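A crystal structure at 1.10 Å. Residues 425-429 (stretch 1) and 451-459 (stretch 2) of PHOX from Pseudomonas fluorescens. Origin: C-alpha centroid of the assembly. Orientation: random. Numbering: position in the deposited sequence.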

# COMPACT_ATOMS: atom_id res chain seq x y z
N VAL A 425 -8.93 12.73 -13.21
CA VAL A 425 -8.36 13.34 -12.01
C VAL A 425 -8.99 12.85 -10.71
O VAL A 425 -8.51 13.20 -9.63
CB VAL A 425 -8.40 14.88 -12.08
CG1 VAL A 425 -7.70 15.38 -13.33
CG2 VAL A 425 -9.83 15.40 -12.00
N TYR A 426 -10.06 12.05 -10.81
CA TYR A 426 -10.83 11.69 -9.62
C TYR A 426 -10.70 10.23 -9.18
O TYR A 426 -10.81 9.94 -7.99
CB TYR A 426 -12.31 12.00 -9.81
CG TYR A 426 -12.61 13.47 -10.01
CD1 TYR A 426 -12.45 14.38 -8.98
CD2 TYR A 426 -13.12 13.93 -11.22
CE1 TYR A 426 -12.76 15.72 -9.16
CE2 TYR A 426 -13.45 15.27 -11.40
CZ TYR A 426 -13.30 16.15 -10.36
OH TYR A 426 -13.62 17.47 -10.58
N GLY A 427 -10.59 9.31 -10.14
CA GLY A 427 -10.52 7.89 -9.82
C GLY A 427 -11.85 7.18 -9.72
O GLY A 427 -12.93 7.75 -9.93
N GLN A 428 -11.77 5.89 -9.40
CA GLN A 428 -12.92 5.02 -9.38
C GLN A 428 -12.55 3.76 -8.59
O GLN A 428 -11.37 3.52 -8.31
CB GLN A 428 -13.40 4.68 -10.81
CG GLN A 428 -12.39 3.91 -11.67
CD GLN A 428 -11.56 4.81 -12.57
OE1 GLN A 428 -11.50 6.03 -12.39
NE2 GLN A 428 -10.84 4.20 -13.51
N ILE A 429 -13.57 3.04 -8.14
CA ILE A 429 -13.36 1.76 -7.45
C ILE A 429 -13.96 0.64 -8.29
O ILE A 429 -15.16 0.65 -8.62
CB ILE A 429 -13.95 1.74 -6.03
CG1 ILE A 429 -13.35 2.89 -5.21
CG2 ILE A 429 -13.66 0.39 -5.38
CD1 ILE A 429 -13.88 2.98 -3.79
N VAL A 451 -17.64 5.74 -9.37
CA VAL A 451 -16.79 6.61 -10.16
C VAL A 451 -16.73 7.96 -9.47
O VAL A 451 -17.76 8.64 -9.34
CB VAL A 451 -17.32 6.77 -11.60
CG1 VAL A 451 -16.34 7.60 -12.42
CG2 VAL A 451 -17.54 5.40 -12.25
N ALA A 452 -15.60 8.28 -8.86
CA ALA A 452 -15.49 9.52 -8.11
C ALA A 452 -15.62 10.71 -9.04
O ALA A 452 -15.30 10.63 -10.23
CB ALA A 452 -14.18 9.57 -7.34
N GLY A 453 -16.10 11.82 -8.50
CA GLY A 453 -16.24 13.03 -9.29
C GLY A 453 -16.67 14.20 -8.42
O GLY A 453 -16.80 14.07 -7.20
N ASN A 454 -16.90 15.33 -9.07
CA ASN A 454 -17.34 16.53 -8.37
C ASN A 454 -18.63 17.05 -8.99
O ASN A 454 -18.60 17.79 -9.97
CB ASN A 454 -16.26 17.62 -8.43
CG ASN A 454 -16.56 18.76 -7.49
OD1 ASN A 454 -17.72 19.13 -7.30
ND2 ASN A 454 -15.52 19.29 -6.85
N PRO A 455 -19.77 16.61 -8.47
CA PRO A 455 -21.05 17.00 -9.04
C PRO A 455 -21.45 18.44 -8.71
O PRO A 455 -22.41 18.95 -9.28
CB PRO A 455 -22.05 16.01 -8.41
CG PRO A 455 -21.39 15.56 -7.15
CD PRO A 455 -19.92 15.54 -7.46
N SER A 456 -20.68 19.11 -7.86
CA SER A 456 -20.88 20.54 -7.63
C SER A 456 -20.29 21.37 -8.77
O SER A 456 -20.90 22.35 -9.21
CB SER A 456 -20.26 20.96 -6.30
OG SER A 456 -21.04 20.48 -5.21
N VAL A 457 -19.15 20.93 -9.28
CA VAL A 457 -18.40 21.69 -10.28
C VAL A 457 -18.73 21.19 -11.69
O VAL A 457 -18.74 21.97 -12.64
CB VAL A 457 -16.89 21.56 -10.01
CG1 VAL A 457 -16.09 22.21 -11.13
CG2 VAL A 457 -16.53 22.16 -8.66
N HIS A 458 -19.06 19.91 -11.80
CA HIS A 458 -19.19 19.25 -13.10
C HIS A 458 -20.48 18.48 -13.22
O HIS A 458 -20.53 17.40 -13.81
CB HIS A 458 -18.00 18.32 -13.36
CG HIS A 458 -16.68 19.03 -13.48
ND1 HIS A 458 -16.42 19.93 -14.45
CD2 HIS A 458 -15.52 18.95 -12.71
CE1 HIS A 458 -15.15 20.36 -14.34
NE2 HIS A 458 -14.62 19.79 -13.25
N ALA A 459 -21.56 19.04 -12.67
CA ALA A 459 -22.86 18.38 -12.71
C ALA A 459 -23.22 17.95 -14.13
O ALA A 459 -23.10 18.72 -15.07
CB ALA A 459 -23.93 19.32 -12.17

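Tyr426 dominates the contact between the two stretches, which together bury 314 Å² against each other. Its CA-to-CB bond points toward stretch 2, and with chi1 near -62° (m) the ring lies along the backbone of Gly453 and Asn454. Gly453 CA sits over one face of the ring, 3.9 Å from the centroid of Tyr426 and 17° off the ring normal, so that a CH-pi contact forms. Gly453 CA also comes within 3.7 Å of Tyr426 CG. Asn454 N lies over the same face. At the far end of the ring, Tyr426 OH packs 3.4 Å from Asn454 CB and 3.2 Å from His458 CD2, the latter an edge-to-edge approach; the hydroxyl finds its hydrogen bond elsewhere in the structure.

Ala452 is the main counterpart in stretch 2. Its methyl group points toward stretch 1 and makes an apolar contact with the base of the tyrosine, Ala452 CB to Tyr426 CB being 3.9 Å. Its backbone supplies the one hydrogen bond between the stretches, from Ala452 N to Gly427 O at 2.9 Å. Gly427 adopts phi/psi of 89/-179, where a CB would be jammed against the carbonyl oxygen of Tyr426.

Beyond this bond the backbones run antiparallel, and Gln428 and Val451 form a non-hydrogen-bonded pair. Their side chains share one face of the sheet, where Gln428 CB comes within 4.4 Å of Val451 CG2.

The segment that brings His458 to the tyrosine is held by Asn454. Its carbonyl accepts a 2.8 Å hydrogen bond from His458 N to Asn454 O, while its side-chain oxygen accepts a 3.0 Å hydrogen bond from Val457 N to Asn454 OD1 and a weak one, also 3.0 Å, from Ser456 N to Asn454 OD1.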